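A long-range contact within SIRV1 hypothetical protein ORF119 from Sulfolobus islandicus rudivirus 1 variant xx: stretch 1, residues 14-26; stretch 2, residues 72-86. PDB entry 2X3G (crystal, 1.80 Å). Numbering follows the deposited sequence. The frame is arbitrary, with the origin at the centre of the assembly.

Stretch 1, residues 14-26: IYTYFITITTNYK
Stretch 2 (72-86) NKKLDYSRVHKHMPS

How do the two stretches run past each other? Residues 15-22 form an extended strand, phi near -115° and psi near 125°, while stretch 2 passes alongside in the same sense as a loop, a short helix ending at Lys82, and a second loop. The CA pairs set the register: Ile14 CA to Asn72 CA is 4.9 Å, Tyr17 CA to Leu75 CA 8.5 Å, Ile19 CA to Val80 CA 9.0 Å, Ile21 CA to Met84 CA 8.0 Å and Thr23 CA to Pro85 CA 7.7 Å. Strand alternation turns Tyr15, Tyr17, Ile19 and Ile21 toward stretch 2 and leaves Thr16, Phe18, Thr20 and Thr22 out of its reach. Together the stretches bury 725 Å².

What fastens the first end? Ile14 N donates to Asn72 OD1 at 2.9 Å; the Asn72 CA-to-CB bond points away, but its m rotamer brings the amide end back. Tyr15, also m with chi2 -73°, receives the Lys74 aliphatic chain over one ring face, Lys74 CG lying 3.9 Å from the Tyr15 ring centroid. The ring edge meets backbone, with Tyr15 CE2 3.6 Å from Asn72 O.

Why is Tyr17 so well suited to its buried place? It combines a broad apolar ring with a polar tip. In its m rotamer, chi2 -79°, Tyr17 OH accepts from Leu75 N at 3.1 Å, while Leu75 CD1 sits over one face, 4.2 Å from the Tyr17 ring centroid. The Tyr77 ring (chi1 m, chi2 -15°) approaches obliquely, its plane at 89° and its centroid 5.8 Å from that of Tyr17; Tyr17 CE1 lies 3.3 Å from Tyr77 OH. A water 2.5 Å from Tyr17 OH and 3.3 Å from Tyr77 OH links the two hydroxyls.

What fills the middle? Branched and flexible apolar side chains do. Ile19 (m, t) places CG2 4.2 Å from CG1 of Val80, a t rotamer on the helix, and its CD1 4.5 Å from Leu75 CD1. Ile21, m with chi2 off-well at 99°, sets CG1 3.9 Å from SE of selenomethionine Met84, whose chi1 and chi2 are both m.

How is the far end closed? Past the strand, Thr23 is p: its OG1 donates to Tyr25 O at 2.7 Å, while its CG2 rests 4.0 Å from Pro85 CB. Tyr25, p with chi2 -95°, starts sideways, yet its long side chain reaches stretch 2, where Tyr25 OH donates to Ser86 O at 2.7 Å and lies 3.3 Å from Pro85 CB.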

# COMPACT_ATOMS: atom_id res chain seq x y z
N ILE A 14 26.96 -2.21 -9.17
CA ILE A 14 27.25 -1.51 -10.41
C ILE A 14 25.94 -1.15 -11.11
O ILE A 14 25.75 -0.01 -11.54
CB ILE A 14 28.17 -2.35 -11.33
CG1 ILE A 14 29.56 -2.49 -10.70
CG2 ILE A 14 28.31 -1.71 -12.70
CD1 ILE A 14 30.38 -3.58 -11.35
N TYR A 15 25.02 -2.10 -11.14
CA TYR A 15 23.77 -1.96 -11.89
C TYR A 15 22.56 -1.98 -10.98
O TYR A 15 22.41 -2.87 -10.16
CB TYR A 15 23.64 -3.07 -12.92
CG TYR A 15 24.86 -3.19 -13.81
CD1 TYR A 15 25.09 -2.24 -14.79
CD2 TYR A 15 25.79 -4.23 -13.65
CE1 TYR A 15 26.23 -2.31 -15.60
CE2 TYR A 15 26.91 -4.31 -14.44
CZ TYR A 15 27.12 -3.36 -15.43
OH TYR A 15 28.23 -3.41 -16.23
N THR A 16 21.71 -0.96 -11.14
CA THR A 16 20.40 -0.90 -10.50
C THR A 16 19.37 -0.83 -11.63
O THR A 16 19.27 0.18 -12.33
CB THR A 16 20.21 0.36 -9.66
OG1 THR A 16 21.18 0.43 -8.60
CG2 THR A 16 18.81 0.35 -9.06
N TYR A 17 18.62 -1.92 -11.80
CA TYR A 17 17.60 -2.00 -12.84
C TYR A 17 16.24 -1.79 -12.22
O TYR A 17 15.90 -2.44 -11.23
CB TYR A 17 17.63 -3.37 -13.49
CG TYR A 17 18.87 -3.68 -14.28
CD1 TYR A 17 19.04 -3.17 -15.55
CD2 TYR A 17 19.88 -4.47 -13.73
CE1 TYR A 17 20.16 -3.46 -16.29
CE2 TYR A 17 21.03 -4.77 -14.47
CZ TYR A 17 21.15 -4.24 -15.76
OH TYR A 17 22.25 -4.50 -16.52
N PHE A 18 15.47 -0.86 -12.80
CA PHE A 18 14.09 -0.58 -12.41
C PHE A 18 13.21 -1.17 -13.50
O PHE A 18 13.22 -0.69 -14.63
CB PHE A 18 13.88 0.94 -12.24
CG PHE A 18 12.46 1.35 -12.02
CD1 PHE A 18 11.66 0.65 -11.14
CD2 PHE A 18 11.93 2.44 -12.68
CE1 PHE A 18 10.34 1.00 -10.95
CE2 PHE A 18 10.62 2.81 -12.49
CZ PHE A 18 9.82 2.09 -11.62
N ILE A 19 12.50 -2.24 -13.15
CA ILE A 19 11.65 -2.97 -14.05
C ILE A 19 10.18 -2.79 -13.66
O ILE A 19 9.80 -3.01 -12.51
CB ILE A 19 11.99 -4.47 -13.97
CG1 ILE A 19 13.51 -4.69 -14.04
CG2 ILE A 19 11.19 -5.26 -15.04
CD1 ILE A 19 13.92 -6.14 -13.77
N THR A 20 9.36 -2.38 -14.62
CA THR A 20 7.95 -2.29 -14.43
C THR A 20 7.27 -3.31 -15.33
O THR A 20 7.55 -3.37 -16.53
CB THR A 20 7.44 -0.89 -14.74
OG1 THR A 20 8.21 0.03 -13.98
CG2 THR A 20 5.98 -0.75 -14.35
N ILE A 21 6.36 -4.08 -14.75
CA ILE A 21 5.67 -5.14 -15.48
C ILE A 21 4.18 -4.91 -15.30
O ILE A 21 3.72 -4.72 -14.17
CB ILE A 21 6.08 -6.55 -14.94
CG1 ILE A 21 7.60 -6.69 -14.94
CG2 ILE A 21 5.40 -7.69 -15.75
CD1 ILE A 21 8.21 -6.44 -13.58
N THR A 22 3.44 -4.87 -16.41
CA THR A 22 2.00 -4.81 -16.38
C THR A 22 1.40 -5.95 -17.19
O THR A 22 1.94 -6.34 -18.24
CB THR A 22 1.51 -3.45 -16.93
OG1 THR A 22 2.15 -2.40 -16.19
CG2 THR A 22 0.01 -3.34 -16.82
N THR A 23 0.30 -6.50 -16.70
CA THR A 23 -0.50 -7.42 -17.50
C THR A 23 -1.92 -6.94 -17.55
O THR A 23 -2.33 -6.11 -16.74
CB THR A 23 -0.51 -8.83 -16.92
OG1 THR A 23 -1.17 -8.83 -15.65
CG2 THR A 23 0.90 -9.34 -16.75
N ASN A 24 -2.68 -7.46 -18.50
CA ASN A 24 -4.12 -7.18 -18.57
C ASN A 24 -4.95 -8.35 -18.05
O ASN A 24 -6.10 -8.51 -18.42
CB ASN A 24 -4.55 -6.77 -20.00
CG ASN A 24 -4.28 -7.85 -21.04
OD1 ASN A 24 -3.70 -8.89 -20.73
ND2 ASN A 24 -4.68 -7.60 -22.27
N TYR A 25 -4.36 -9.16 -17.18
CA TYR A 25 -5.10 -10.22 -16.50
C TYR A 25 -4.58 -10.44 -15.09
O TYR A 25 -3.41 -10.17 -14.81
CB TYR A 25 -5.04 -11.52 -17.29
CG TYR A 25 -3.63 -12.02 -17.54
CD1 TYR A 25 -2.97 -11.72 -18.73
CD2 TYR A 25 -2.97 -12.80 -16.60
CE1 TYR A 25 -1.68 -12.18 -18.97
CE2 TYR A 25 -1.68 -13.26 -16.83
CZ TYR A 25 -1.04 -12.95 -18.01
OH TYR A 25 0.24 -13.39 -18.26
N LYS A 26 -5.45 -10.93 -14.21
CA LYS A 26 -5.13 -11.09 -12.78
C LYS A 26 -4.87 -12.53 -12.35
O LYS A 26 -4.38 -12.77 -11.25
CB LYS A 26 -6.26 -10.49 -11.93
CG LYS A 26 -6.15 -8.99 -11.76
CD LYS A 26 -7.27 -8.43 -10.89
CE LYS A 26 -6.86 -7.06 -10.32
NZ LYS A 26 -8.04 -6.31 -9.79
N ASN A 72 25.89 -6.81 -9.90
CA ASN A 72 27.20 -6.40 -10.40
C ASN A 72 27.45 -7.00 -11.77
O ASN A 72 28.52 -6.80 -12.35
CB ASN A 72 28.27 -6.79 -9.38
CG ASN A 72 28.18 -5.96 -8.13
OD1 ASN A 72 28.01 -4.74 -8.22
ND2 ASN A 72 28.30 -6.58 -6.98
N LYS A 73 26.44 -7.66 -12.32
CA LYS A 73 26.55 -8.30 -13.62
C LYS A 73 25.38 -7.88 -14.48
O LYS A 73 24.25 -7.99 -14.04
CB LYS A 73 26.53 -9.81 -13.46
CG LYS A 73 26.66 -10.57 -14.77
CD LYS A 73 26.91 -12.06 -14.56
CE LYS A 73 26.83 -12.84 -15.87
NZ LYS A 73 27.46 -12.13 -17.02
N LYS A 74 25.65 -7.42 -15.70
CA LYS A 74 24.58 -6.94 -16.58
C LYS A 74 23.55 -8.02 -16.79
O LYS A 74 23.90 -9.18 -17.01
CB LYS A 74 25.12 -6.54 -17.95
CG LYS A 74 25.53 -5.10 -18.06
CD LYS A 74 26.19 -4.86 -19.41
CE LYS A 74 26.68 -3.43 -19.50
NZ LYS A 74 27.44 -3.19 -20.76
N LEU A 75 22.28 -7.62 -16.75
CA LEU A 75 21.16 -8.51 -16.95
C LEU A 75 20.99 -8.78 -18.43
O LEU A 75 21.17 -7.87 -19.25
CB LEU A 75 19.85 -7.89 -16.43
CG LEU A 75 19.44 -8.03 -14.96
CD1 LEU A 75 17.99 -7.59 -14.85
CD2 LEU A 75 19.64 -9.47 -14.50
N ASP A 76 20.70 -10.04 -18.76
CA ASP A 76 20.17 -10.42 -20.07
C ASP A 76 18.66 -10.16 -20.06
O ASP A 76 17.89 -10.93 -19.49
CB ASP A 76 20.48 -11.88 -20.39
CG ASP A 76 19.86 -12.36 -21.69
OD1 ASP A 76 19.06 -11.64 -22.30
OD2 ASP A 76 20.17 -13.49 -22.11
N TYR A 77 18.26 -9.04 -20.67
CA TYR A 77 16.88 -8.60 -20.66
C TYR A 77 15.86 -9.63 -21.18
O TYR A 77 14.74 -9.66 -20.70
CB TYR A 77 16.75 -7.31 -21.47
CG TYR A 77 17.47 -6.09 -20.89
CD1 TYR A 77 17.93 -6.06 -19.57
CD2 TYR A 77 17.66 -4.96 -21.66
CE1 TYR A 77 18.56 -4.95 -19.07
CE2 TYR A 77 18.27 -3.85 -21.16
CZ TYR A 77 18.74 -3.84 -19.88
OH TYR A 77 19.34 -2.70 -19.39
N SER A 78 16.24 -10.46 -22.14
CA SER A 78 15.33 -11.49 -22.66
C SER A 78 14.92 -12.50 -21.58
O SER A 78 13.84 -13.07 -21.63
CB SER A 78 15.96 -12.23 -23.85
OG SER A 78 17.04 -13.06 -23.46
N ARG A 79 15.80 -12.72 -20.61
CA ARG A 79 15.49 -13.63 -19.50
C ARG A 79 14.55 -13.01 -18.47
O ARG A 79 13.79 -13.73 -17.81
CB ARG A 79 16.79 -14.10 -18.83
CG ARG A 79 17.70 -14.90 -19.77
CD ARG A 79 17.03 -16.16 -20.31
NE ARG A 79 17.83 -16.75 -21.38
CZ ARG A 79 18.35 -17.99 -21.40
NH1 ARG A 79 18.16 -18.85 -20.39
NH2 ARG A 79 19.06 -18.38 -22.45
N VAL A 80 14.59 -11.69 -18.33
CA VAL A 80 13.62 -11.00 -17.51
C VAL A 80 12.22 -11.33 -18.02
O VAL A 80 11.33 -11.65 -17.24
CB VAL A 80 13.81 -9.43 -17.49
CG1 VAL A 80 12.62 -8.76 -16.81
CG2 VAL A 80 15.11 -9.03 -16.80
N HIS A 81 12.03 -11.27 -19.34
CA HIS A 81 10.74 -11.58 -19.94
C HIS A 81 10.36 -13.05 -19.78
O HIS A 81 9.19 -13.36 -19.56
CB HIS A 81 10.71 -11.22 -21.42
CG HIS A 81 10.69 -9.75 -21.69
ND1 HIS A 81 9.67 -9.13 -22.38
CD2 HIS A 81 11.57 -8.78 -21.37
CE1 HIS A 81 9.92 -7.84 -22.46
NE2 HIS A 81 11.07 -7.60 -21.85
N LYS A 82 11.34 -13.94 -19.91
CA LYS A 82 11.09 -15.38 -19.76
C LYS A 82 10.62 -15.72 -18.33
O LYS A 82 9.83 -16.66 -18.14
CB LYS A 82 12.32 -16.21 -20.16
CG LYS A 82 12.30 -17.64 -19.68
CD LYS A 82 13.19 -18.55 -20.51
CE LYS A 82 13.11 -19.99 -19.99
NZ LYS A 82 13.69 -20.95 -20.95
N HIS A 83 11.08 -14.94 -17.36
CA HIS A 83 10.71 -15.15 -15.96
C HIS A 83 9.59 -14.24 -15.49
O HIS A 83 9.40 -14.04 -14.28
CB HIS A 83 11.94 -15.01 -15.07
CG HIS A 83 12.95 -16.08 -15.30
ND1 HIS A 83 14.07 -15.90 -16.07
CD2 HIS A 83 12.98 -17.37 -14.88
CE1 HIS A 83 14.77 -17.02 -16.10
NE2 HIS A 83 14.12 -17.93 -15.39
N MSE A 84 8.83 -13.69 -16.43
CA MSE A 84 7.68 -12.86 -16.11
C MSE A 84 6.48 -13.41 -16.87
O MSE A 84 6.65 -14.16 -17.84
CB MSE A 84 7.95 -11.39 -16.45
CG MSE A 84 8.75 -10.63 -15.40
SE MSE A 84 7.76 -10.40 -13.71
CE MSE A 84 9.13 -10.95 -12.42
N PRO A 85 5.26 -13.06 -16.41
CA PRO A 85 4.05 -13.59 -17.04
C PRO A 85 4.02 -13.36 -18.54
O PRO A 85 4.50 -12.34 -19.02
CB PRO A 85 2.92 -12.81 -16.35
CG PRO A 85 3.47 -12.45 -15.03
CD PRO A 85 4.93 -12.18 -15.28
N SER A 86 3.48 -14.34 -19.26
CA SER A 86 3.37 -14.28 -20.70
C SER A 86 2.60 -13.03 -21.14
O SER A 86 1.60 -12.65 -20.53
CB SER A 86 2.70 -15.55 -21.21
OG SER A 86 2.70 -15.58 -22.62
O HOH W 1 22.46 -3.32 -18.71